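Local coordinates for protein antibiotic biosynthesis monooxygenase (Shewanella loihica, PDB 2RIL) that probably acts as a monooxygenase of the antibiotic biosynthesis monooxygenase family, built as a dimer of ferredoxin-like alpha+beta subunits, at residues A[39-45]-A[57-63]; A[33-38]-A[62-68]. The contacts are given in a common frame with arbitrary orientation. Residue numbers count along the deposited sequence, not the author numbering.

A sheet and the helices packed on it have to be joined both within the sheet and at its ends, and the two contacts here illustrate one of each. Interaction 1 is the partly buried pairing of two antiparallel strands, held by backbone hydrogen bonds that run regularly except at a beta bulge. Interaction 2 lies at the surface, about 10 Å away between centres, where the loop leaving helix 19-33 meets the turn into helix 65-79; a single direct hydrogen bond and apolar side-chain contacts join it, with a water close to both segments. Trp-62 and Gln-63 belong to both: the Trp-62 ring receives Tyr-39 in interaction 1 and the methyl of Met-33 in interaction 2, while Tyr-39 CB packs 3.5 Å from Met-33 O.

Interaction 1 of 2, residues A[39-45]-A[57-63]; sequences YLSTQLH and INVAIWQ. With ACT (acetate ion), chain C.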
ATOM      1  N   TYR A  39      10.785 -15.016  -2.104  1.00 10.99           N
ATOM      2  CA  TYR A  39      10.848 -13.613  -1.756  1.00 10.63           C
ATOM      3  C   TYR A  39      11.524 -12.847  -2.863  1.00 10.30           C
ATOM      4  O   TYR A  39      12.628 -13.223  -3.257  1.00 13.97           O
ATOM      5  CB  TYR A  39      11.663 -13.413  -0.511  1.00 11.07           C
ATOM      6  CG  TYR A  39      11.810 -11.977  -0.072  1.00 12.12           C
ATOM      7  CD1 TYR A  39      10.867 -11.420   0.760  1.00 14.23           C
ATOM      8  CD2 TYR A  39      12.907 -11.221  -0.452  1.00 12.75           C
ATOM      9  CE1 TYR A  39      11.003 -10.144   1.228  1.00 16.07           C
ATOM     10  CE2 TYR A  39      13.041  -9.902  -0.018  1.00 13.46           C
ATOM     11  CZ  TYR A  39      12.076  -9.400   0.853  1.00 13.01           C
ATOM     12  OH  TYR A  39      12.170  -8.131   1.394  1.00 17.14           O
ATOM     13  N   LEU A  40      10.893 -11.794  -3.386  1.00 10.23           N
ATOM     14  CA  LEU A  40      11.478 -11.026  -4.467  1.00  9.82           C
ATOM     15  C   LEU A  40      11.993  -9.666  -4.070  1.00 10.43           C
ATOM     16  O   LEU A  40      13.162  -9.373  -4.357  1.00 13.73           O
ATOM     17  CB  LEU A  40      10.584 -10.908  -5.728  1.00 10.52           C
ATOM     18  CG  LEU A  40      10.232 -12.251  -6.364  1.00 12.01           C
ATOM     19  CD1 LEU A  40       9.099 -12.127  -7.429  1.00 14.19           C
ATOM     20  CD2 LEU A  40      11.489 -12.929  -6.919  1.00 15.73           C
ATOM     21  N   SER A  41      11.171  -8.848  -3.413  1.00  9.07           N
ATOM     22  CA  SER A  41      11.577  -7.514  -3.067  1.00  9.46           C
ATOM     23  C   SER A  41      10.606  -6.917  -2.063  1.00  7.93           C
ATOM     24  O   SER A  41       9.497  -7.451  -1.855  1.00  8.12           O
ATOM     25  CB  SER A  41      11.682  -6.660  -4.322  1.00  9.73           C
ATOM     26  OG  SER A  41      10.427  -6.498  -4.905  1.00 11.20           O
ATOM     27  N   THR A  42      11.008  -5.793  -1.450  1.00  7.36           N
ATOM     28  CA  THR A  42      10.105  -5.073  -0.588  1.00  7.90           C
ATOM     29  C   THR A  42      10.404  -3.587  -0.577  1.00  7.50           C
ATOM     30  O   THR A  42      11.529  -3.169  -0.888  1.00  7.91           O
ATOM     31  CB  THR A  42      10.162  -5.632   0.843  1.00  8.95           C
ATOM     32  OG1 THR A  42       8.943  -5.335   1.524  1.00 10.30           O
ATOM     33  CG2 THR A  42      11.353  -5.084   1.600  1.00  9.85           C
ATOM     34  N   GLN A  43       9.377  -2.817  -0.236  1.00  7.33           N
ATOM     35  CA  GLN A  43       9.497  -1.385  -0.056  1.00  7.88           C
ATOM     36  C   GLN A  43       8.711  -0.987   1.171  1.00  6.98           C
ATOM     37  O   GLN A  43       7.455  -0.985   1.150  1.00  6.30           O
ATOM     38  CB  GLN A  43       8.983  -0.616  -1.274  1.00  7.97           C
ATOM     39  CG  GLN A  43       9.765  -0.855  -2.548  1.00  9.58           C
ATOM     40  CD  GLN A  43       9.155  -0.118  -3.687  1.00 11.47           C
ATOM     41  OE1 GLN A  43       8.050  -0.439  -4.064  1.00 16.41           O
ATOM     42  NE2 GLN A  43       9.807   0.917  -4.160  1.00 12.04           N
ATOM     43  N   LEU A  44       9.423  -0.640   2.230  1.00  7.26           N
ATOM     44  CA  LEU A  44       8.740  -0.173   3.447  1.00  6.51           C
ATOM     45  C   LEU A  44       8.563   1.323   3.259  1.00  6.53           C
ATOM     46  O   LEU A  44       9.535   2.053   3.066  1.00  7.02           O
ATOM     47  CB  LEU A  44       9.622  -0.377   4.692  1.00  6.91           C
ATOM     48  CG  LEU A  44       8.956   0.065   6.021  1.00  7.48           C
ATOM     49  CD1 LEU A  44       7.719  -0.743   6.376  1.00  7.18           C
ATOM     50  CD2 LEU A  44      10.008   0.048   7.128  1.00  8.37           C
ATOM     51  N   HIS A  45       7.308   1.783   3.290  1.00  7.09           N
ATOM     52  CA  HIS A  45       6.952   3.183   3.085  1.00  6.46           C
ATOM     53  C   HIS A  45       6.661   3.833   4.454  1.00  6.28           C
ATOM     54  O   HIS A  45       5.962   3.255   5.302  1.00  7.82           O
ATOM     55  CB  HIS A  45       5.699   3.280   2.228  1.00  6.85           C
ATOM     56  CG  HIS A  45       5.868   2.845   0.811  1.00  6.49           C
ATOM     57  ND1 HIS A  45       5.981   1.517   0.426  1.00  7.92           N
ATOM     58  CD2 HIS A  45       5.885   3.583  -0.334  1.00  6.47           C
ATOM     59  CE1 HIS A  45       6.067   1.480  -0.902  1.00  7.46           C
ATOM     60  NE2 HIS A  45       5.971   2.710  -1.385  1.00  7.01           N
ATOM     61  N   ILE A  57       3.749   1.474   5.874  1.00  6.58           N
ATOM     62  CA  ILE A  57       3.071   0.487   5.041  1.00  6.26           C
ATOM     63  C   ILE A  57       4.100  -0.249   4.239  1.00  6.62           C
ATOM     64  O   ILE A  57       4.862   0.380   3.487  1.00  7.24           O
ATOM     65  CB  ILE A  57       2.030   1.092   4.042  1.00  6.40           C
ATOM     66  CG1 ILE A  57       0.970   1.919   4.784  1.00  5.69           C
ATOM     67  CG2 ILE A  57       1.401  -0.022   3.213  1.00  6.50           C
ATOM     68  CD1 ILE A  57      -0.154   2.471   3.910  1.00  7.66           C
ATOM     69  N   ASN A  58       4.212  -1.562   4.441  1.00  5.98           N
ATOM     70  CA  ASN A  58       5.136  -2.349   3.638  1.00  5.47           C
ATOM     71  C   ASN A  58       4.443  -2.877   2.400  1.00  5.55           C
ATOM     72  O   ASN A  58       3.278  -3.307   2.442  1.00  6.88           O
ATOM     73  CB  ASN A  58       5.719  -3.514   4.422  1.00  6.09           C
ATOM     74  CG  ASN A  58       6.841  -4.195   3.669  1.00  6.32           C
ATOM     75  OD1 ASN A  58       7.669  -3.501   3.042  1.00  7.89           O
ATOM     76  ND2 ASN A  58       6.898  -5.526   3.718  1.00  8.32           N
ATOM     77  N   VAL A  59       5.171  -2.880   1.276  1.00  5.85           N
ATOM     78  CA  VAL A  59       4.701  -3.426   0.015  1.00  6.49           C
ATOM     79  C   VAL A  59       5.783  -4.371  -0.492  1.00  6.87           C
ATOM     80  O   VAL A  59       6.841  -3.913  -0.878  1.00  8.10           O
ATOM     81  CB  VAL A  59       4.400  -2.332  -1.005  1.00  6.72           C
ATOM     82  CG1 VAL A  59       3.771  -2.981  -2.292  1.00  7.83           C
ATOM     83  CG2 VAL A  59       3.421  -1.256  -0.481  1.00  8.39           C
ATOM     84  N   ALA A  60       5.512  -5.677  -0.451  1.00  7.93           N
ATOM     85  CA  ALA A  60       6.506  -6.707  -0.814  1.00  7.75           C
ATOM     86  C   ALA A  60       6.002  -7.539  -1.970  1.00  7.27           C
ATOM     87  O   ALA A  60       4.799  -7.747  -2.100  1.00  8.55           O
ATOM     88  CB  ALA A  60       6.757  -7.626   0.356  1.00  8.28           C
ATOM     89  N   ILE A  61       6.920  -8.033  -2.782  0.50  7.46           N
ATOM     90  CA  ILE A  61       6.588  -8.849  -3.925  0.50  7.24           C
ATOM     91  C   ILE A  61       7.119 -10.262  -3.685  0.50  7.34           C
ATOM     92  O   ILE A  61       8.283 -10.454  -3.272  0.50  7.45           O
ATOM     93  CB  ILE A  61       7.188  -8.322  -5.224  0.50  7.96           C
ATOM     94  CG1 ILE A  61       7.031  -6.807  -5.304  0.50  8.47           C
ATOM     95  CG2 ILE A  61       6.524  -9.044  -6.426  0.50  8.82           C
ATOM     96  CD1 ILE A  61       5.659  -6.404  -5.602  0.50 10.30           C
ATOM     97  N   TRP A  62       6.246 -11.231  -3.911  1.00  6.90           N
ATOM     98  CA  TRP A  62       6.550 -12.645  -3.762  1.00  7.13           C
ATOM     99  C   TRP A  62       6.283 -13.365  -5.092  1.00  7.09           C
ATOM    100  O   TRP A  62       5.373 -13.005  -5.831  1.00  7.80           O
ATOM    101  CB  TRP A  62       5.687 -13.259  -2.656  1.00  8.71           C
ATOM    102  CG  TRP A  62       6.100 -12.839  -1.304  1.00  8.43           C
ATOM    103  CD1 TRP A  62       5.814 -11.654  -0.663  1.00  8.41           C
ATOM    104  CD2 TRP A  62       6.985 -13.551  -0.447  1.00  7.81           C
ATOM    105  NE1 TRP A  62       6.431 -11.605   0.536  1.00  9.79           N
ATOM    106  CE2 TRP A  62       7.137 -12.777   0.717  1.00  8.73           C
ATOM    107  CE3 TRP A  62       7.607 -14.809  -0.521  1.00  8.72           C
ATOM    108  CZ2 TRP A  62       7.897 -13.208   1.782  1.00 10.05           C
ATOM    109  CZ3 TRP A  62       8.355 -15.215   0.537  1.00  9.91           C
ATOM    110  CH2 TRP A  62       8.493 -14.424   1.670  1.00  9.23           C
ATOM    111  N   GLN A  63       7.027 -14.429  -5.338  1.00  8.42           N
ATOM    112  CA  GLN A  63       6.860 -15.162  -6.586  1.00  9.37           C
ATOM    113  C   GLN A  63       5.495 -15.845  -6.741  1.00  9.12           C
ATOM    114  O   GLN A  63       5.003 -16.043  -7.853  1.00  9.72           O
ATOM    115  CB  GLN A  63       7.948 -16.218  -6.652  1.00 11.15           C
ATOM    116  CG  GLN A  63       7.998 -16.936  -7.990  1.00 12.58           C
ATOM    117  CD  GLN A  63       8.604 -16.022  -9.080  1.00 17.76           C
ATOM    118  OE1 GLN A  63       9.749 -15.528  -8.927  1.00 21.91           O
ATOM    119  NE2 GLN A  63       7.839 -15.759 -10.156  1.00 20.71           N
TER
HETATM  120  C   ACT C 100      11.003  -7.546  -8.135  1.00 33.56           C
HETATM  121  O   ACT C 100      10.493  -6.751  -7.336  1.00 33.83           O
HETATM  122  OXT ACT C 100      10.280  -7.757  -9.119  1.00 35.17           O
HETATM  123  CH3 ACT C 100      12.351  -8.180  -7.930  1.00 33.03           C
HETATM  124  O   HOH W   1       7.125  -3.139  -3.590  1.00 11.02           O
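A classic beta bulge interrupts the pairing of strands 39-45 and 57-62: Leu-40 and Ser-41 both face Ile-61, whose O accepts from Leu-40 N at 2.9 Å and, weakly, from Ser-41 N at 3.3 Å. The extra residue shifts the register by one and turns the Leu-40 side chain toward the neighbouring strand, with its CD1 4.1 Å from Ile-61 CG2. Beyond the bulge the pairing is regular, with Gln-43 N to Val-59 O at 2.8 Å, Val-59 N to Gln-43 O at 3.0 Å and His-45 N to Ile-57 O at 2.8 Å. This is the hairpin of strands 39-47 and 56-62 in a ferredoxin-like, dimeric alpha-beta barrel subunit; Leu-44 and His-45 also pair with a strand of the second subunit, so the sheet continues across the interface. Thr-42, Leu-44 and Asn-58 face helix 19-33 and touch Trp-26. On that same face Tyr-39 directs its edge at the face of the six-membered ring of Trp-62 in a T-shaped stack, centroids 5.4 Å apart and planes at 87°. The other face carries Ser-41, whose OG donates a very short 2.4 Å hydrogen bond to O of an acetate, probably from the crystallisation liquor, and Gln-43, whose OE1 shares a water with Val-59 O.

Interaction 2 of 2, residues A[33-38]-A[62-68]; sequences MAQQPG and WQSEADF
In this ferredoxin-like fold the contact joins two helix ends: the loop that leaves helix 19-33 for strand 39-47 lies against the N-terminus of helix 65-79. A type I turn from Met-33 to Gln-36, closed by Gln-36 N to Met-33 O at 3.0 Å, brings the chain through extended Gln-36 and Pro-37 to Gly-38. There phi/psi of 93/-8° calls for glycine, and a CB would also clash with Asp-67 OD2, which sits 3.3 Å from Gly-38 CA. Gly-38 is in register with Gln-63, CA atoms 4.8 Å apart, and its O accepts from Gln-63 N at 2.8 Å. One residue on, Ser-64 N-caps the helix: in the p rotamer its OG accepts from Asp-67 N at 3.0 Å. Pro-37 O approaches Asp-67 CB at 3.4 Å and lies 3.6 Å from Trp-62 CZ3, near the plane of the indole at its edge. A water lies 2.7 Å from Pro-37 O and 2.8 Å from Asp-67 O. Selenomethionine Met-33, with chi1 and chi2 both m, makes an oblique Met-aromatic contact, SE 5.5 Å from the centroid of the Trp-62 six-membered ring. Its CE lies 3.8 Å from Trp-62 CZ2 and 4.0 Å from Phe-68 CE1.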
HETATM    1  N   MSE A  33      12.197 -13.064   6.374  1.00 11.77           N
HETATM    2  CA  MSE A  33      11.430 -13.326   5.146  1.00 11.42           C
HETATM    3  C   MSE A  33      12.301 -13.314   3.898  1.00 12.17           C
HETATM    4  O   MSE A  33      12.070 -14.079   2.947  1.00 12.23           O
HETATM    5  CB  MSE A  33      10.326 -12.273   5.018  1.00 11.42           C
HETATM    6  CG  MSE A  33       9.194 -12.429   6.030  1.00 11.71           C
HETATM    7 SE   MSE A  33       8.373 -14.199   6.029  0.75 12.60          SE
HETATM    8  CE  MSE A  33       6.608 -13.729   5.294  1.00 13.43           C
ATOM      9  N   ALA A  34      13.342 -12.499   3.923  1.00 13.43           N
ATOM     10  CA  ALA A  34      14.190 -12.330   2.766  1.00 14.61           C
ATOM     11  C   ALA A  34      14.986 -13.577   2.450  1.00 15.72           C
ATOM     12  O   ALA A  34      15.493 -13.720   1.322  1.00 17.61           O
ATOM     13  CB  ALA A  34      15.116 -11.085   2.950  1.00 15.13           C
ATOM     14  N   GLN A  35      15.082 -14.477   3.424  1.00 15.67           N
ATOM     15  CA  GLN A  35      15.717 -15.782   3.266  1.00 16.27           C
ATOM     16  C   GLN A  35      14.835 -16.900   2.768  1.00 15.58           C
ATOM     17  O   GLN A  35      15.304 -18.041   2.549  1.00 16.46           O
ATOM     18  CB  GLN A  35      16.325 -16.207   4.616  1.00 17.70           C
ATOM     19  CG  GLN A  35      17.422 -15.250   5.030  1.00 22.52           C
ATOM     20  CD  GLN A  35      18.615 -15.372   4.082  1.00 29.78           C
ATOM     21  OE1 GLN A  35      19.115 -16.484   3.827  1.00 34.63           O
ATOM     22  NE2 GLN A  35      19.040 -14.244   3.515  1.00 34.03           N
ATOM     23  N   GLN A  36      13.563 -16.599   2.558  1.00 13.74           N
ATOM     24  CA  GLN A  36      12.576 -17.621   2.250  1.00 12.16           C
ATOM     25  C   GLN A  36      12.426 -17.768   0.764  1.00 12.19           C
ATOM     26  O   GLN A  36      12.528 -16.782   0.008  1.00 12.09           O
ATOM     27  CB  GLN A  36      11.242 -17.294   2.890  1.00 11.86           C
ATOM     28  CG  GLN A  36      11.328 -17.100   4.397  1.00 12.04           C
ATOM     29  CD  GLN A  36      11.971 -18.234   5.086  1.00 14.00           C
ATOM     30  OE1 GLN A  36      11.609 -19.412   4.880  1.00 15.26           O
ATOM     31  NE2 GLN A  36      12.924 -17.898   5.944  1.00 16.37           N
ATOM     32  N   PRO A  37      12.193 -18.998   0.310  1.00 12.40           N
ATOM     33  CA  PRO A  37      11.958 -19.183  -1.104  1.00 11.93           C
ATOM     34  C   PRO A  37      10.817 -18.303  -1.646  1.00 11.36           C
ATOM     35  O   PRO A  37       9.782 -18.175  -1.029  1.00 11.60           O
ATOM     36  CB  PRO A  37      11.596 -20.676  -1.201  1.00 12.94           C
ATOM     37  CG  PRO A  37      12.304 -21.290  -0.091  1.00 14.85           C
ATOM     38  CD  PRO A  37      12.169 -20.286   1.019  1.00 12.63           C
ATOM     39  N   GLY A  38      11.044 -17.692  -2.781  1.00 11.38           N
ATOM     40  CA  GLY A  38      10.004 -16.928  -3.446  1.00 11.58           C
ATOM     41  C   GLY A  38       9.994 -15.446  -3.084  1.00 10.72           C
ATOM     42  O   GLY A  38       9.269 -14.677  -3.698  1.00 10.67           O
ATOM     43  N   TRP A  62       6.246 -11.231  -3.911  1.00  6.90           N
ATOM     44  CA  TRP A  62       6.550 -12.645  -3.762  1.00  7.13           C
ATOM     45  C   TRP A  62       6.283 -13.365  -5.092  1.00  7.09           C
ATOM     46  O   TRP A  62       5.373 -13.005  -5.831  1.00  7.80           O
ATOM     47  CB  TRP A  62       5.687 -13.259  -2.656  1.00  8.71           C
ATOM     48  CG  TRP A  62       6.100 -12.839  -1.304  1.00  8.43           C
ATOM     49  CD1 TRP A  62       5.814 -11.654  -0.663  1.00  8.41           C
ATOM     50  CD2 TRP A  62       6.985 -13.551  -0.447  1.00  7.81           C
ATOM     51  NE1 TRP A  62       6.431 -11.605   0.536  1.00  9.79           N
ATOM     52  CE2 TRP A  62       7.137 -12.777   0.717  1.00  8.73           C
ATOM     53  CE3 TRP A  62       7.607 -14.809  -0.521  1.00  8.72           C
ATOM     54  CZ2 TRP A  62       7.897 -13.208   1.782  1.00 10.05           C
ATOM     55  CZ3 TRP A  62       8.355 -15.215   0.537  1.00  9.91           C
ATOM     56  CH2 TRP A  62       8.493 -14.424   1.670  1.00  9.23           C
ATOM     57  N   GLN A  63       7.027 -14.429  -5.338  1.00  8.42           N
ATOM     58  CA  GLN A  63       6.860 -15.162  -6.586  1.00  9.37           C
ATOM     59  C   GLN A  63       5.495 -15.845  -6.741  1.00  9.12           C
ATOM     60  O   GLN A  63       5.003 -16.043  -7.853  1.00  9.72           O
ATOM     61  CB  GLN A  63       7.948 -16.218  -6.652  1.00 11.15           C
ATOM     62  CG  GLN A  63       7.998 -16.936  -7.990  1.00 12.58           C
ATOM     63  CD  GLN A  63       8.604 -16.022  -9.080  1.00 17.76           C
ATOM     64  OE1 GLN A  63       9.749 -15.528  -8.927  1.00 21.91           O
ATOM     65  NE2 GLN A  63       7.839 -15.759 -10.156  1.00 20.71           N
ATOM     66  N   SER A  64       4.875 -16.224  -5.615  1.00  8.66           N
ATOM     67  CA  SER A  64       3.570 -16.868  -5.613  1.00  8.39           C
ATOM     68  C   SER A  64       2.925 -16.762  -4.282  1.00  8.53           C
ATOM     69  O   SER A  64       3.609 -16.546  -3.265  1.00  8.49           O
ATOM     70  CB  SER A  64       3.732 -18.369  -5.943  1.00  8.40           C
ATOM     71  OG  SER A  64       4.459 -19.056  -4.957  1.00  9.74           O
ATOM     72  N   GLU A  65       1.610 -16.973  -4.283  1.00  9.12           N
ATOM     73  CA  GLU A  65       0.855 -17.087  -3.041  1.00 10.49           C
ATOM     74  C   GLU A  65       1.432 -18.218  -2.180  1.00 10.03           C
ATOM     75  O   GLU A  65       1.593 -18.046  -0.956  1.00  9.42           O
ATOM     76  CB  GLU A  65      -0.627 -17.405  -3.312  1.00 11.77           C
ATOM     77  CG  GLU A  65      -1.457 -16.277  -3.800  1.00 14.25           C
ATOM     78  CD  GLU A  65      -2.901 -16.683  -4.052  1.00 16.72           C
ATOM     79  OE1 GLU A  65      -3.532 -17.193  -3.126  1.00 21.22           O
ATOM     80  OE2 GLU A  65      -3.385 -16.486  -5.168  1.00 26.08           O
ATOM     81  N   ALA A  66       1.680 -19.381  -2.784  1.00  9.35           N
ATOM     82  CA  ALA A  66       2.198 -20.514  -2.034  1.00  8.79           C
ATOM     83  C   ALA A  66       3.473 -20.154  -1.300  1.00  7.85           C
ATOM     84  O   ALA A  66       3.672 -20.510  -0.125  1.00  9.34           O
ATOM     85  CB  ALA A  66       2.457 -21.694  -2.987  1.00  9.81           C
ATOM     86  N   ASP A  67       4.402 -19.494  -2.004  1.00  9.17           N
ATOM     87  CA  ASP A  67       5.650 -19.103  -1.355  1.00  8.75           C
ATOM     88  C   ASP A  67       5.445 -18.182  -0.182  1.00  8.79           C
ATOM     89  O   ASP A  67       6.047 -18.351   0.913  1.00 10.11           O
ATOM     90  CB  ASP A  67       6.642 -18.524  -2.337  1.00  9.55           C
ATOM     91  CG  ASP A  67       7.196 -19.535  -3.297  1.00 12.18           C
ATOM     92  OD1 ASP A  67       7.138 -20.715  -2.996  1.00 14.75           O
ATOM     93  OD2 ASP A  67       7.779 -19.165  -4.359  1.00 16.52           O
ATOM     94  N   PHE A  68       4.601 -17.184  -0.370  1.00  9.01           N
ATOM     95  CA  PHE A  68       4.314 -16.323   0.759  1.00  8.73           C
ATOM     96  C   PHE A  68       3.700 -17.049   1.965  1.00  9.67           C
ATOM     97  O   PHE A  68       4.147 -16.852   3.109  1.00  9.93           O
ATOM     98  CB  PHE A  68       3.369 -15.176   0.335  1.00  8.79           C
ATOM     99  CG  PHE A  68       2.940 -14.354   1.500  1.00  9.50           C
ATOM    100  CD1 PHE A  68       3.776 -13.389   2.008  1.00 10.95           C
ATOM    101  CD2 PHE A  68       1.757 -14.634   2.144  1.00 10.53           C
ATOM    102  CE1 PHE A  68       3.430 -12.697   3.162  1.00 11.84           C
ATOM    103  CE2 PHE A  68       1.398 -13.927   3.298  1.00 11.50           C
ATOM    104  CZ  PHE A  68       2.247 -12.970   3.794  1.00 12.73           C
TER
HETATM  105  O   HOH W   2       8.588 -19.513   0.996  1.00 12.56           O